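Local coordinates for HPV18 E7 (Human papillomavirus type 18, PDB 6IWD), which probably drives quiescent host cells into S phase for viral genome replication, and is represented here by its zinc-binding C-terminal domain, at residues L12-C16 and K17-R21; Q37-F40 and L41-L44. All coordinates share one frame; numbering follows the deposited sequence.

Contact 1 (L12-C16 and K17-R21); sequences LCMCC and KCEAR. With ZN (zinc ion), chain F; PO4 (phosphate ion), chain E.
Cys-15 SG is gripped from two sides at the CxxC knuckle of a Cys4 zinc site: it binds the zinc ion at 2.5 Å and accepts the backbone N-H of Lys-17, N to SG 3.2 Å. Cys-18 SG, on the next residue, takes the same metal at 2.3 Å and receives the amide of Ala-20, N to SG 3.5 Å. Such N-H···S bonds are characteristic of zinc knuckles and probably spread the thiolate charge. With its SG anti to the backbone N (chi1 175°), Cys-15 turns its sulfur in toward the returning chain. The turn is closed by Cys-15 N to Ala-20 O, 2.8 Å and almost straight at 175°. Met-14 and Arg-21 then form an antiparallel non-hydrogen-bonded pair. The Met-14 side chain runs alongside that of Glu-19, SD lying 3.6 Å from Glu-19 CG, while Glu-19 OE1 bonds to the backbone of a chain of another protein. Arg-21 grips a phosphate ion, probably from the crystallisation liquor, which that other chain also binds, at the edge of its guanidinium; Arg-21 NH1 is 2.7 Å from O3 of the phosphate, which NH2 also reaches. Leu-12 CD2 lies 4.0 Å from Arg-21 NH2. Lys-17 NZ approaches Cys-16 O from above the carbonyl plane, but also makes a salt bridge to Glu-27 of the second subunit. Cys-48 and Cys-51 complete the zinc site, so the turn joining strands 7-14 and 21-28 is tied through the metal to the C-terminal helix 49-52.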
ATOM      1  N   LEU B  12       1.131 -12.148  11.696  1.00 21.39           N
ATOM      2  CA  LEU B  12       2.261 -12.450  12.568  1.00 23.72           C
ATOM      3  C   LEU B  12       3.534 -11.869  11.973  1.00 19.80           C
ATOM      4  O   LEU B  12       3.816 -12.060  10.789  1.00 20.71           O
ATOM      5  CB  LEU B  12       2.423 -13.957  12.766  1.00 28.21           C
ATOM      6  CG  LEU B  12       1.341 -14.609  13.627  1.00 34.90           C
ATOM      7  CD1 LEU B  12       1.140 -16.065  13.223  1.00 37.51           C
ATOM      8  CD2 LEU B  12       1.741 -14.498  15.094  1.00 42.20           C
ATOM      9  N   CYS B  13       4.285 -11.140  12.786  1.00 23.71           N
ATOM     10  CA  CYS B  13       5.547 -10.576  12.333  1.00 21.46           C
ATOM     11  C   CYS B  13       6.501 -10.550  13.518  1.00 25.99           C
ATOM     12  O   CYS B  13       6.142 -10.931  14.635  1.00 29.74           O
ATOM     13  CB  CYS B  13       5.343  -9.185  11.719  1.00 23.22           C
ATOM     14  SG  CYS B  13       4.549  -7.937  12.812  1.00 27.30           S
ATOM     15  N   MET B  14       7.723 -10.096  13.262  1.00 24.39           N
ATOM     16  CA  MET B  14       8.769 -10.017  14.269  1.00 28.39           C
ATOM     17  C   MET B  14       9.084  -8.554  14.562  1.00 27.79           C
ATOM     18  O   MET B  14       9.136  -7.728  13.645  1.00 24.72           O
ATOM     19  CB  MET B  14      10.029 -10.748  13.788  1.00 25.58           C
ATOM     20  CG  MET B  14      11.111 -10.944  14.847  1.00 36.73           C
ATOM     21  SD  MET B  14      12.707 -11.530  14.181  1.00 38.28           S
ATOM     22  CE  MET B  14      13.128 -10.151  13.105  1.00 33.98           C
ATOM     23  N   CYS B  15       9.277  -8.230  15.839  1.00 26.71           N
ATOM     24  CA  CYS B  15       9.765  -6.903  16.186  1.00 29.86           C
ATOM     25  C   CYS B  15      11.122  -6.663  15.536  1.00 29.69           C
ATOM     26  O   CYS B  15      11.997  -7.533  15.542  1.00 30.99           O
ATOM     27  CB  CYS B  15       9.875  -6.743  17.701  1.00 34.09           C
ATOM     28  SG  CYS B  15      10.627  -5.167  18.183  1.00 31.51           S
ATOM     29  N   CYS B  16      11.295  -5.475  14.964  1.00 27.10           N
ATOM     30  CA  CYS B  16      12.552  -5.175  14.294  1.00 30.67           C
ATOM     31  C   CYS B  16      13.671  -4.826  15.264  1.00 34.42           C
ATOM     32  O   CYS B  16      14.784  -4.538  14.815  1.00 35.91           O
ATOM     33  CB  CYS B  16      12.363  -4.043  13.283  1.00 29.83           C
ATOM     34  SG  CYS B  16      11.774  -2.482  13.968  1.00 32.74           S
ATOM     35  N   LYS B  17      13.411  -4.856  16.570  1.00 34.72           N
ATOM     36  CA  LYS B  17      14.433  -4.541  17.559  1.00 40.25           C
ATOM     37  C   LYS B  17      14.829  -5.711  18.445  1.00 40.35           C
ATOM     38  O   LYS B  17      15.957  -5.726  18.941  1.00 45.65           O
ATOM     39  CB  LYS B  17      13.972  -3.387  18.461  1.00 37.03           C
ATOM     40  CG  LYS B  17      13.744  -2.080  17.726  1.00 40.81           C
ATOM     41  CD  LYS B  17      14.999  -1.650  16.978  1.00 42.01           C
ATOM     42  CE  LYS B  17      14.642  -1.058  15.627  1.00 44.41           C
ATOM     43  NZ  LYS B  17      15.596  -1.465  14.547  1.00 47.65           N
ATOM     44  N   CYS B  18      13.951  -6.698  18.652  1.00 40.96           N
ATOM     45  CA  CYS B  18      14.196  -7.665  19.717  1.00 41.51           C
ATOM     46  C   CYS B  18      13.756  -9.093  19.420  1.00 47.68           C
ATOM     47  O   CYS B  18      13.755  -9.916  20.346  1.00 51.25           O
ATOM     48  CB  CYS B  18      13.500  -7.217  20.998  1.00 43.09           C
ATOM     49  SG  CYS B  18      11.766  -7.700  21.047  1.00 43.15           S
ATOM     50  N   GLU B  19      13.360  -9.421  18.192  1.00 42.40           N
ATOM     51  CA  GLU B  19      13.039 -10.787  17.781  1.00 45.41           C
ATOM     52  C   GLU B  19      11.729 -11.312  18.375  1.00 41.73           C
ATOM     53  O   GLU B  19      11.320 -12.432  18.034  1.00 42.89           O
ATOM     54  CB  GLU B  19      14.169 -11.771  18.130  1.00 46.98           C
ATOM     55  CG  GLU B  19      14.545 -12.782  17.060  1.00 48.82           C
ATOM     56  CD  GLU B  19      15.895 -13.434  17.344  1.00 49.59           C
ATOM     57  OE1 GLU B  19      15.993 -14.680  17.307  1.00 50.20           O
ATOM     58  OE2 GLU B  19      16.862 -12.693  17.615  1.00 54.65           O
ATOM     59  N   ALA B  20      11.059 -10.563  19.247  1.00 38.33           N
ATOM     60  CA  ALA B  20       9.779 -11.026  19.768  1.00 42.10           C
ATOM     61  C   ALA B  20       8.727 -11.030  18.665  1.00 36.93           C
ATOM     62  O   ALA B  20       8.753 -10.201  17.751  1.00 36.74           O
ATOM     63  CB  ALA B  20       9.306 -10.148  20.925  1.00 38.61           C
ATOM     64  N   ARG B  21       7.803 -11.984  18.752  1.00 33.70           N
ATOM     65  CA  ARG B  21       6.721 -12.087  17.781  1.00 33.98           C
ATOM     66  C   ARG B  21       5.611 -11.093  18.103  1.00 35.44           C
ATOM     67  O   ARG B  21       5.244 -10.896  19.265  1.00 37.47           O
ATOM     68  CB  ARG B  21       6.154 -13.508  17.757  1.00 40.26           C
ATOM     69  CG  ARG B  21       7.138 -14.557  17.287  1.00 41.24           C
ATOM     70  CD  ARG B  21       6.758 -15.918  17.826  1.00 49.33           C
ATOM     71  NE  ARG B  21       5.473 -16.364  17.301  1.00 50.93           N
ATOM     72  CZ  ARG B  21       5.336 -17.289  16.356  1.00 54.60           C
ATOM     73  NH1 ARG B  21       6.413 -17.865  15.836  1.00 52.98           N
ATOM     74  NH2 ARG B  21       4.126 -17.643  15.934  1.00 49.89           N
TER
HETATM   75 ZN    ZN F 201      10.941  -5.636  20.662  1.00 41.35          ZN
HETATM   76  P   PO4 E1203       6.801 -20.091  13.616  1.00 58.54           P
HETATM   77  O1  PO4 E1203       7.833 -19.536  14.579  1.00 45.63           O
HETATM   78  O2  PO4 E1203       6.847 -21.603  13.561  1.00 47.81           O
HETATM   79  O3  PO4 E1203       5.430 -19.662  14.089  1.00 53.94           O
HETATM   80  O4  PO4 E1203       7.063 -19.539  12.229  1.00 45.96           O

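Contact 2 (Q37-F40 and L41-L44); sequences QQLF and LNTL
Leu-44 folds back on Leu-39, while Leu-41 lies against the carbonyls of Gln-37 and Gln-38, in a turn at the C-terminal side of helix 30-41 that leads into strand 45-46. Leu-39 O accepts from Leu-44 N at 3.0 Å and from Asn-42 N at 3.1 Å, the two arriving from opposite faces of its carbonyl plane. The Leu-44 bond is bent to 150°, and that of Asn-42 comes in well above the plane. Leu-44 CG stands anti to its backbone N (chi1 180°), and its CD2 packs 3.6 Å from Leu-39 CB, the two side chains crossing at a slant. Leu-41 CB is 3.5 Å from Gln-38 O; Leu-41 N makes weak bonds to the carbonyls of Gln-37 and Gln-38. The predicted nuclear export signal, residues 33-41, falls within helix 30-41. Here Leu-41 packs on a polar side chain of another protein's chain, and Leu-39 on Asp-32 of the second subunit. Two waters donate to Phe-40 O, one also to Leu-44 O and the other to Asn-42 O, and so link Phe-40 O to the loop. Gln-38 OE1 bonds to a polar side chain of that other protein, and Asn-42 ND2 to Asp-32 of the second subunit. Between them, Gln-38 NE2 donates to Asn-42 OD1 at 3.0 Å; the acceptor lies within the Gln-38 amide plane, while the two amide planes are turned 43° apart.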
ATOM      1  N   GLN B  37       0.315  -6.671   3.468  1.00 14.42           N
ATOM      2  CA  GLN B  37       1.332  -7.719   3.345  1.00 13.64           C
ATOM      3  C   GLN B  37       2.530  -7.235   2.525  1.00 14.24           C
ATOM      4  O   GLN B  37       3.685  -7.413   2.924  1.00 14.88           O
ATOM      5  CB  GLN B  37       0.702  -8.974   2.718  1.00 14.49           C
ATOM      6  CG  GLN B  37      -0.299  -9.687   3.624  1.00 13.98           C
ATOM      7  CD  GLN B  37      -1.097 -10.770   2.900  1.00 18.48           C
ATOM      8  OE1 GLN B  37      -1.292 -10.717   1.681  1.00 14.87           O
ATOM      9  NE2 GLN B  37      -1.568 -11.761   3.659  1.00 16.91           N
ATOM     10  N   GLN B  38       2.268  -6.578   1.389  1.00 12.85           N
ATOM     11  CA  GLN B  38       3.356  -6.102   0.537  1.00 14.20           C
ATOM     12  C   GLN B  38       4.258  -5.101   1.265  1.00 16.32           C
ATOM     13  O   GLN B  38       5.475  -5.075   1.025  1.00 15.13           O
ATOM     14  CB  GLN B  38       2.772  -5.491  -0.748  1.00 12.17           C
ATOM     15  CG  GLN B  38       3.814  -4.986  -1.752  1.00 16.96           C
ATOM     16  CD  GLN B  38       4.770  -6.086  -2.211  1.00 17.58           C
ATOM     17  OE1 GLN B  38       4.341  -7.146  -2.642  1.00 16.39           O
ATOM     18  NE2 GLN B  38       6.068  -5.832  -2.113  1.00 15.56           N
ATOM     19  N   LEU B  39       3.697  -4.300   2.181  1.00 14.12           N
ATOM     20  CA  LEU B  39       4.526  -3.335   2.909  1.00 15.30           C
ATOM     21  C   LEU B  39       5.582  -4.034   3.759  1.00 16.54           C
ATOM     22  O   LEU B  39       6.701  -3.528   3.899  1.00 15.43           O
ATOM     23  CB  LEU B  39       3.648  -2.423   3.774  1.00 14.18           C
ATOM     24  CG  LEU B  39       2.710  -1.510   2.984  1.00 13.64           C
ATOM     25  CD1 LEU B  39       1.965  -0.508   3.893  1.00 14.46           C
ATOM     26  CD2 LEU B  39       3.486  -0.778   1.901  1.00 15.93           C
ATOM     27  N   PHE B  40       5.249  -5.202   4.336  1.00 16.33           N
ATOM     28  CA  PHE B  40       6.247  -5.969   5.084  1.00 16.90           C
ATOM     29  C   PHE B  40       7.368  -6.456   4.184  1.00 17.32           C
ATOM     30  O   PHE B  40       8.481  -6.712   4.657  1.00 17.87           O
ATOM     31  CB  PHE B  40       5.602  -7.180   5.775  1.00 15.76           C
ATOM     32  CG  PHE B  40       4.785  -6.835   6.989  1.00 20.56           C
ATOM     33  CD1 PHE B  40       3.438  -6.516   6.868  1.00 20.07           C
ATOM     34  CD2 PHE B  40       5.354  -6.849   8.253  1.00 21.94           C
ATOM     35  CE1 PHE B  40       2.677  -6.202   7.990  1.00 22.06           C
ATOM     36  CE2 PHE B  40       4.598  -6.537   9.376  1.00 19.97           C
ATOM     37  CZ  PHE B  40       3.268  -6.214   9.244  1.00 22.54           C
ATOM     38  N   LEU B  41       7.085  -6.641   2.899  1.00 16.56           N
ATOM     39  CA  LEU B  41       8.097  -7.089   1.956  1.00 16.91           C
ATOM     40  C   LEU B  41       8.876  -5.929   1.360  1.00 19.67           C
ATOM     41  O   LEU B  41       9.845  -6.156   0.629  1.00 18.97           O
ATOM     42  CB  LEU B  41       7.441  -7.907   0.847  1.00 16.50           C
ATOM     43  CG  LEU B  41       6.817  -9.202   1.375  1.00 16.78           C
ATOM     44  CD1 LEU B  41       5.883  -9.778   0.323  1.00 16.31           C
ATOM     45  CD2 LEU B  41       7.945 -10.187   1.745  1.00 16.41           C
ATOM     46  N   ASN B  42       8.452  -4.697   1.636  1.00 18.55           N
ATOM     47  CA  ASN B  42       9.244  -3.517   1.326  1.00 19.96           C
ATOM     48  C   ASN B  42      10.110  -3.171   2.533  1.00 21.18           C
ATOM     49  O   ASN B  42      11.097  -3.873   2.812  1.00 23.13           O
ATOM     50  CB  ASN B  42       8.323  -2.354   0.931  1.00 19.15           C
ATOM     51  CG  ASN B  42       7.467  -2.674  -0.283  1.00 21.02           C
ATOM     52  OD1 ASN B  42       7.723  -3.636  -1.000  1.00 20.66           O
ATOM     53  ND2 ASN B  42       6.457  -1.848  -0.528  1.00 26.83           N
ATOM     54  N   THR B  43       9.760  -2.103   3.266  1.00 20.93           N
ATOM     55  CA  THR B  43      10.540  -1.686   4.426  1.00 22.16           C
ATOM     56  C   THR B  43       9.765  -1.623   5.735  1.00 24.22           C
ATOM     57  O   THR B  43      10.379  -1.353   6.775  1.00 29.50           O
ATOM     58  CB  THR B  43      11.186  -0.302   4.191  1.00 25.04           C
ATOM     59  OG1 THR B  43      10.183   0.726   4.248  1.00 19.21           O
ATOM     60  CG2 THR B  43      11.886  -0.245   2.836  1.00 24.26           C
ATOM     61  N   LEU B  44       8.455  -1.845   5.730  1.00 22.20           N
ATOM     62  CA  LEU B  44       7.651  -1.613   6.929  1.00 21.61           C
ATOM     63  C   LEU B  44       7.911  -2.707   7.960  1.00 23.08           C
ATOM     64  O   LEU B  44       7.773  -3.895   7.663  1.00 20.10           O
ATOM     65  CB  LEU B  44       6.169  -1.560   6.575  1.00 22.22           C
ATOM     66  CG  LEU B  44       5.171  -1.331   7.719  1.00 21.07           C
ATOM     67  CD1 LEU B  44       5.290   0.105   8.199  1.00 22.03           C
ATOM     68  CD2 LEU B  44       3.718  -1.630   7.304  1.00 22.74           C
TER
HETATM   69  O   HOH W   1       9.242  -5.984   7.163  1.00 19.67           O
HETATM   70  O   HOH W   2      11.205  -6.450   3.887  1.00 31.92           O

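In the fold
Contact 1 precedes contact 2 along the chain, their centres about 14 Å apart. Residues 12-21 make up the turn end of the antiparallel hairpin of strands 7-14 and 21-28; residues 37-44 span the C-terminal side of helix 30-41, which follows the hairpin and packs against strand 7-14. The two meet directly where Cys-13 CB touches Phe-40 CE2 at 3.6 Å, strand against helix. From contact 2 the chain passes through strand 45-46 to Cys-48 and Cys-51, which return to the zinc ion bound at contact 1. Both contacts also reach the second subunit, so the metal-bound turn and the helix end both take part in the dimer of this E7 domain.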